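Local coordinates for protein histidine--tRNA ligase (Staphylococcus aureus, PDB 1QE0) that attaches L-histidine to its cognate tRNA in an ATP-dependent reaction as a homodimeric class II aminoacyl-tRNA synthetase, at residues Phe333-Gly338 / Thr383-Asp388; Asp325-Leu330 / Gly356-Lys361. One frame throughout, in Å; residues are numbered along the deposited sequence.

Contact 1: Phe333-Gly338 / Thr383-Asp388; sequences FIVTMG and TIVIGD
Two donors grip the carbonyl oxygen of I386: M337 N gives it a hydrogen bond of 2.8 Å, and T336 CA adds a CA-H...O contact at 3.2 Å. This is one end of the parallel ladder joining strands 332-336 and 382-386 in the mixed sheet of the α/β anticodon-binding domain. Two rungs back, V335 N reaches I384 O at 2.7 Å, meeting it nearly along the C=O axis (163°), and at the start of the ladder I384 N bonds to F333 O at 3.2 Å.

Paired residues send their side chains to the same face. I334, T336, I384 and I386 share the face under helix 338-353, where I334 packs on L348 and L349. Its two branches part: CG1, beside the backbone N, lies along I384 CD1 at 3.9 Å, while CG2, anti to the backbone N, meets the CD1 tip of I386. Helix 368-377 lies on the other face, touching F333, V335 and T383. There V335 and V385 run side by side, each with CG1 anti to its backbone N. M337, bent at chi2 and chi3, crosses obliquely over V385, bringing CG to 3.9 Å from V385 CG1.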
ATOM      1  N   PHE A 333      15.837  23.154  -9.778  1.00  8.79           N
ATOM      2  CA  PHE A 333      17.104  22.901  -9.117  1.00  9.66           C
ATOM      3  C   PHE A 333      17.820  24.252  -8.972  1.00 11.08           C
ATOM      4  O   PHE A 333      17.894  25.040  -9.938  1.00 11.43           O
ATOM      5  CB  PHE A 333      17.953  21.871  -9.832  1.00  3.39           C
ATOM      6  CG  PHE A 333      19.144  21.413  -9.016  1.00  2.00           C
ATOM      7  CD1 PHE A 333      19.031  20.338  -8.171  1.00  2.00           C
ATOM      8  CD2 PHE A 333      20.372  22.068  -9.101  1.00  3.55           C
ATOM      9  CE1 PHE A 333      20.111  19.914  -7.428  1.00  2.00           C
ATOM     10  CE2 PHE A 333      21.469  21.643  -8.349  1.00  4.04           C
ATOM     11  CZ  PHE A 333      21.341  20.564  -7.513  1.00  2.00           C
ATOM     12  N   ILE A 334      18.237  24.555  -7.741  1.00 10.05           N
ATOM     13  CA  ILE A 334      18.904  25.814  -7.419  1.00  9.15           C
ATOM     14  C   ILE A 334      20.429  25.710  -7.436  1.00  9.15           C
ATOM     15  O   ILE A 334      21.016  24.930  -6.668  1.00  5.94           O
ATOM     16  CB  ILE A 334      18.417  26.326  -6.056  1.00  8.94           C
ATOM     17  CG1 ILE A 334      16.909  26.589  -6.125  1.00 12.02           C
ATOM     18  CG2 ILE A 334      19.124  27.584  -5.666  1.00  6.76           C
ATOM     19  CD1 ILE A 334      16.288  26.835  -4.787  1.00  3.78           C
ATOM     20  N   VAL A 335      21.029  26.459  -8.373  1.00  9.45           N
ATOM     21  CA  VAL A 335      22.470  26.551  -8.587  1.00  9.63           C
ATOM     22  C   VAL A 335      22.879  27.852  -7.937  1.00 13.27           C
ATOM     23  O   VAL A 335      22.348  28.901  -8.304  1.00 12.87           O
ATOM     24  CB  VAL A 335      22.777  26.687 -10.063  1.00 12.65           C
ATOM     25  CG1 VAL A 335      24.277  26.921 -10.269  1.00 13.02           C
ATOM     26  CG2 VAL A 335      22.275  25.465 -10.811  1.00  7.57           C
ATOM     27  N   THR A 336      23.797  27.794  -6.968  1.00 17.31           N
ATOM     28  CA  THR A 336      24.253  28.993  -6.231  1.00 18.39           C
ATOM     29  C   THR A 336      25.743  29.307  -6.357  1.00 20.20           C
ATOM     30  O   THR A 336      26.577  28.399  -6.489  1.00 19.45           O
ATOM     31  CB  THR A 336      23.935  28.865  -4.758  1.00 14.93           C
ATOM     32  OG1 THR A 336      24.381  27.583  -4.294  1.00 17.16           O
ATOM     33  CG2 THR A 336      22.444  28.982  -4.531  1.00 17.63           C
ATOM     34  N   MET A 337      26.075  30.595  -6.295  1.00 22.91           N
ATOM     35  CA  MET A 337      27.462  31.042  -6.412  1.00 23.80           C
ATOM     36  C   MET A 337      27.915  31.692  -5.131  1.00 23.18           C
ATOM     37  O   MET A 337      27.463  32.777  -4.784  1.00 22.53           O
ATOM     38  CB  MET A 337      27.607  32.044  -7.554  1.00 27.48           C
ATOM     39  CG  MET A 337      27.030  31.564  -8.865  1.00 30.28           C
ATOM     40  SD  MET A 337      27.549  29.897  -9.173  1.00 37.02           S
ATOM     41  CE  MET A 337      29.042  30.214 -10.040  1.00 37.82           C
ATOM     42  N   GLY A 338      28.797  31.027  -4.411  1.00 25.80           N
ATOM     43  CA  GLY A 338      29.272  31.611  -3.167  1.00 34.70           C
ATOM     44  C   GLY A 338      28.300  31.572  -1.987  1.00 38.66           C
ATOM     45  O   GLY A 338      27.087  31.483  -2.191  1.00 42.61           O
ATOM     46  N   THR A 383      15.769  25.438 -13.899  1.00 13.62           N
ATOM     47  CA  THR A 383      16.985  25.703 -13.162  1.00  9.36           C
ATOM     48  C   THR A 383      17.116  27.198 -12.928  1.00 12.05           C
ATOM     49  O   THR A 383      16.429  28.002 -13.557  1.00  8.97           O
ATOM     50  CB  THR A 383      18.182  25.170 -13.958  1.00  3.77           C
ATOM     51  OG1 THR A 383      18.485  23.840 -13.538  1.00  6.70           O
ATOM     52  CG2 THR A 383      19.397  26.018 -13.807  1.00  9.74           C
ATOM     53  N   ILE A 384      17.882  27.551 -11.901  1.00 17.56           N
ATOM     54  CA  ILE A 384      18.191  28.946 -11.595  1.00 15.40           C
ATOM     55  C   ILE A 384      19.597  28.972 -10.977  1.00 18.57           C
ATOM     56  O   ILE A 384      20.009  27.994 -10.319  1.00 16.06           O
ATOM     57  CB  ILE A 384      17.189  29.635 -10.644  1.00  9.03           C
ATOM     58  CG1 ILE A 384      17.165  28.955  -9.306  1.00 10.42           C
ATOM     59  CG2 ILE A 384      15.826  29.720 -11.240  1.00  2.39           C
ATOM     60  CD1 ILE A 384      16.371  29.744  -8.327  1.00 17.30           C
ATOM     61  N   VAL A 385      20.361  30.030 -11.286  1.00 21.78           N
ATOM     62  CA  VAL A 385      21.724  30.212 -10.768  1.00 20.76           C
ATOM     63  C   VAL A 385      21.690  31.487  -9.964  1.00 22.59           C
ATOM     64  O   VAL A 385      21.557  32.558 -10.550  1.00 25.55           O
ATOM     65  CB  VAL A 385      22.750  30.406 -11.894  1.00 22.64           C
ATOM     66  CG1 VAL A 385      24.161  30.594 -11.298  1.00 22.40           C
ATOM     67  CG2 VAL A 385      22.724  29.216 -12.879  1.00 17.71           C
ATOM     68  N   ILE A 386      21.690  31.373  -8.634  1.00 23.03           N
ATOM     69  CA  ILE A 386      21.645  32.538  -7.757  1.00 20.96           C
ATOM     70  C   ILE A 386      23.059  32.895  -7.390  1.00 20.14           C
ATOM     71  O   ILE A 386      23.811  32.057  -6.899  1.00 20.15           O
ATOM     72  CB  ILE A 386      20.883  32.280  -6.445  1.00 19.32           C
ATOM     73  CG1 ILE A 386      19.484  31.746  -6.709  1.00 15.65           C
ATOM     74  CG2 ILE A 386      20.722  33.575  -5.683  1.00 20.92           C
ATOM     75  CD1 ILE A 386      18.768  31.372  -5.454  1.00  7.28           C
ATOM     76  N   GLY A 387      23.406  34.144  -7.654  1.00 21.12           N
ATOM     77  CA  GLY A 387      24.729  34.660  -7.360  1.00 24.00           C
ATOM     78  C   GLY A 387      24.488  36.014  -6.738  1.00 23.92           C
ATOM     79  O   GLY A 387      23.358  36.472  -6.718  1.00 26.89           O
ATOM     80  N   ASP A 388      25.530  36.720  -6.344  1.00 24.66           N
ATOM     81  CA  ASP A 388      25.313  37.996  -5.703  1.00 25.35           C
ATOM     82  C   ASP A 388      24.715  39.082  -6.602  1.00 25.00           C
ATOM     83  O   ASP A 388      23.986  39.944  -6.116  1.00 28.87           O
ATOM     84  CB  ASP A 388      26.578  38.461  -4.977  1.00 32.76           C
ATOM     85  CG  ASP A 388      27.304  37.313  -4.211  1.00 45.32           C
ATOM     86  OD1 ASP A 388      28.540  37.451  -3.994  1.00 51.35           O
ATOM     87  OD2 ASP A 388      26.668  36.285  -3.843  1.00 43.67           O
TER

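Contact 2: Asp325-Leu330 / Gly356-Lys361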
ATOM      1  N   ASP A 325       2.300   6.775 -16.029  1.00 41.90           N
ATOM      2  CA  ASP A 325       2.466   8.240 -15.933  1.00 48.54           C
ATOM      3  C   ASP A 325       3.238   8.678 -14.681  1.00 49.21           C
ATOM      4  O   ASP A 325       2.771   9.542 -13.932  1.00 52.16           O
ATOM      5  CB  ASP A 325       1.098   8.950 -15.916  1.00 54.29           C
ATOM      6  CG  ASP A 325       0.510   9.155 -17.305  1.00 60.62           C
ATOM      7  OD1 ASP A 325       0.749   8.303 -18.197  1.00 68.11           O
ATOM      8  OD2 ASP A 325      -0.224  10.160 -17.488  1.00 61.19           O
ATOM      9  N   ILE A 326       4.431   8.133 -14.474  1.00 49.46           N
ATOM     10  CA  ILE A 326       5.225   8.453 -13.290  1.00 49.26           C
ATOM     11  C   ILE A 326       6.125   9.652 -13.583  1.00 57.98           C
ATOM     12  O   ILE A 326       7.277   9.477 -13.994  1.00 62.74           O
ATOM     13  CB  ILE A 326       6.083   7.253 -12.906  1.00 39.38           C
ATOM     14  CG1 ILE A 326       5.223   6.010 -12.868  1.00 35.31           C
ATOM     15  CG2 ILE A 326       6.654   7.429 -11.549  1.00 40.81           C
ATOM     16  CD1 ILE A 326       4.061   6.150 -11.993  1.00 26.42           C
ATOM     17  N   GLU A 327       5.641  10.864 -13.304  1.00 62.36           N
ATOM     18  CA  GLU A 327       6.421  12.069 -13.605  1.00 66.83           C
ATOM     19  C   GLU A 327       7.808  12.215 -12.996  1.00 67.38           C
ATOM     20  O   GLU A 327       8.615  12.970 -13.532  1.00 70.76           O
ATOM     21  CB  GLU A 327       5.634  13.356 -13.316  1.00 71.13           C
ATOM     22  CG  GLU A 327       6.277  14.596 -13.971  1.00 75.53           C
ATOM     23  CD  GLU A 327       5.570  15.907 -13.651  1.00 77.18           C
ATOM     24  OE1 GLU A 327       6.093  16.660 -12.796  1.00 77.88           O
ATOM     25  OE2 GLU A 327       4.514  16.192 -14.270  1.00 77.51           O
ATOM     26  N   GLU A 328       8.073  11.511 -11.896  1.00 67.29           N
ATOM     27  CA  GLU A 328       9.353  11.542 -11.161  1.00 65.93           C
ATOM     28  C   GLU A 328      10.423  12.551 -11.640  1.00 65.08           C
ATOM     29  O   GLU A 328      11.512  12.167 -12.093  1.00 68.05           O
ATOM     30  CB  GLU A 328       9.939  10.130 -11.112  1.00 67.81           C
ATOM     31  CG  GLU A 328      10.409   9.717  -9.713  1.00 73.83           C
ATOM     32  CD  GLU A 328      11.917   9.626  -9.584  1.00 77.15           C
ATOM     33  OE1 GLU A 328      12.432   8.481  -9.546  1.00 79.17           O
ATOM     34  OE2 GLU A 328      12.572  10.696  -9.538  1.00 77.64           O
ATOM     35  N   ASN A 329      10.128  13.839 -11.456  1.00 58.98           N
ATOM     36  CA  ASN A 329      11.005  14.919 -11.906  1.00 48.61           C
ATOM     37  C   ASN A 329      11.007  16.049 -10.897  1.00 38.60           C
ATOM     38  O   ASN A 329       9.957  16.412 -10.393  1.00 40.38           O
ATOM     39  CB  ASN A 329      10.454  15.498 -13.215  1.00 52.98           C
ATOM     40  CG  ASN A 329      11.261  15.100 -14.423  1.00 55.41           C
ATOM     41  OD1 ASN A 329      11.774  13.978 -14.510  1.00 58.88           O
ATOM     42  ND2 ASN A 329      11.367  16.012 -15.383  1.00 57.76           N
ATOM     43  N   LEU A 330      12.165  16.637 -10.649  1.00 25.64           N
ATOM     44  CA  LEU A 330      12.275  17.757  -9.732  1.00 15.16           C
ATOM     45  C   LEU A 330      11.788  18.982 -10.502  1.00 12.34           C
ATOM     46  O   LEU A 330      12.121  19.146 -11.665  1.00 15.98           O
ATOM     47  CB  LEU A 330      13.743  17.966  -9.368  1.00  7.58           C
ATOM     48  CG  LEU A 330      14.134  18.507  -8.001  1.00 10.28           C
ATOM     49  CD1 LEU A 330      13.614  17.585  -6.917  1.00 18.01           C
ATOM     50  CD2 LEU A 330      15.628  18.576  -7.900  1.00 10.24           C
ATOM     51  N   GLY A 356       4.488  22.922  -2.078  1.00 16.63           N
ATOM     52  CA  GLY A 356       4.236  21.886  -3.062  1.00 16.05           C
ATOM     53  C   GLY A 356       5.077  21.907  -4.313  1.00 15.73           C
ATOM     54  O   GLY A 356       4.677  21.323  -5.318  1.00 17.87           O
ATOM     55  N   ILE A 357       6.181  22.646  -4.287  1.00 13.82           N
ATOM     56  CA  ILE A 357       7.105  22.703  -5.415  1.00 13.41           C
ATOM     57  C   ILE A 357       8.207  21.707  -5.105  1.00 12.25           C
ATOM     58  O   ILE A 357       8.664  21.656  -3.989  1.00 12.59           O
ATOM     59  CB  ILE A 357       7.764  24.094  -5.559  1.00 10.71           C
ATOM     60  CG1 ILE A 357       6.773  25.068  -6.165  1.00  5.49           C
ATOM     61  CG2 ILE A 357       9.003  24.005  -6.458  1.00 10.88           C
ATOM     62  CD1 ILE A 357       6.257  26.073  -5.231  1.00  4.62           C
ATOM     63  N   LYS A 358       8.612  20.885  -6.062  1.00 13.79           N
ATOM     64  CA  LYS A 358       9.690  19.931  -5.790  1.00 14.09           C
ATOM     65  C   LYS A 358      10.965  20.639  -6.157  1.00 16.10           C
ATOM     66  O   LYS A 358      11.181  20.891  -7.337  1.00 16.01           O
ATOM     67  CB  LYS A 358       9.575  18.682  -6.649  1.00  8.05           C
ATOM     68  CG  LYS A 358       8.415  17.843  -6.325  1.00  2.00           C
ATOM     69  CD  LYS A 358       7.451  17.844  -7.448  1.00  9.05           C
ATOM     70  CE  LYS A 358       7.846  16.876  -8.525  1.00 13.65           C
ATOM     71  NZ  LYS A 358       6.886  16.891  -9.702  1.00 18.14           N
ATOM     72  N   ALA A 359      11.811  20.942  -5.174  1.00 14.74           N
ATOM     73  CA  ALA A 359      13.040  21.665  -5.450  1.00 14.49           C
ATOM     74  C   ALA A 359      14.209  21.014  -4.761  1.00 16.55           C
ATOM     75  O   ALA A 359      14.029  20.135  -3.918  1.00 19.39           O
ATOM     76  CB  ALA A 359      12.905  23.125  -5.013  1.00  7.85           C
ATOM     77  N   ASP A 360      15.417  21.373  -5.178  1.00 14.35           N
ATOM     78  CA  ASP A 360      16.608  20.841  -4.546  1.00  8.95           C
ATOM     79  C   ASP A 360      17.741  21.696  -4.960  1.00  8.69           C
ATOM     80  O   ASP A 360      17.658  22.368  -5.965  1.00 14.59           O
ATOM     81  CB  ASP A 360      16.871  19.398  -4.891  1.00  4.24           C
ATOM     82  CG  ASP A 360      17.436  18.636  -3.715  1.00  4.12           C
ATOM     83  OD1 ASP A 360      17.814  17.448  -3.855  1.00  2.00           O
ATOM     84  OD2 ASP A 360      17.508  19.238  -2.627  1.00  4.89           O
ATOM     85  N   LYS A 361      18.746  21.775  -4.111  1.00 10.03           N
ATOM     86  CA  LYS A 361      19.902  22.604  -4.372  1.00  7.39           C
ATOM     87  C   LYS A 361      21.134  21.722  -4.362  1.00  8.73           C
ATOM     88  O   LYS A 361      21.027  20.496  -4.380  1.00  7.71           O
ATOM     89  CB  LYS A 361      19.999  23.714  -3.320  1.00  5.79           C
ATOM     90  CG  LYS A 361      20.341  23.241  -1.915  1.00 14.13           C
ATOM     91  CD  LYS A 361      20.430  24.376  -0.901  1.00 11.38           C
ATOM     92  CE  LYS A 361      21.575  25.301  -1.212  1.00  6.98           C
ATOM     93  NZ  LYS A 361      22.801  24.525  -1.188  1.00 13.01           N
TER
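K358 sends CG anti to its carbonyl carbon (chi1 -68°), bends at chi2 and chi3, then runs straight through the CD-CE bond (chi4 -179°), so that NZ ends 3.2 Å from N329 O and beside the E327 carboxylate. E327 places CG anti to its backbone N (chi1 -165°) and stays extended beyond it, crossing the lysine obliquely. The tips meet in a salt bridge of 3.2 Å between E327 OE1 and K358 NZ. The glutamate is poorly ordered, so the bridge is best read as a loose surface pairing; longer, weak ion pairs link E327 to K381 and K358 to D331.

The apolar half of the contact belongs to L330, whose branched end lies against the backbone carbonyls of K358 and A359. Its carbon-to-carbon contacts are CD2 on D360 CB at 3.4 Å and CD1 on K358 CB at 4.2 Å. L330 also packs on L378 and on N34 of the second subunit. D360 OD2 pairs with R353 and with K103 of the second subunit, while OD1 bonds to N34 of that subunit.

The loop between helix 310-319 and strand 332-336 leads from the catalytic domain into the anticodon-binding domain, and these residues fasten it to strand 359-361, outermost in its own chain, at the dimer interface, where the A359 backbone bonds to the second subunit. The chemistry is divided accordingly: an ion pair with a poorly ordered glutamate, at the more open end, probably contributes modest attraction, whereas the leucine supplies a buried apolar contact beside an aspartate whose charge is probably balanced by R353 and, across the dimer, by K103.

Starting from the N-terminal side, the chain leaves helix 310-319, runs through 325-330, the first half of contact 2, and enters strand 332-336, which opens contact 1. Helix 338-353 follows, and the return at 356-361 closes the loop of contact 2. After helix 368-377, the segment 383-388 closes that of contact 1, so the two loops cross. Strand 332-336 is the shared element, flanked by 359-361 along one edge and 382-386 along the other. I334 N and D360 O, 2.9 Å apart in a probable hydrogen bond, join the contacts directly. Contact 1 thus lies inside the anticodon-binding sheet, while contact 2 ties its outer strand within this chain to the incoming linker.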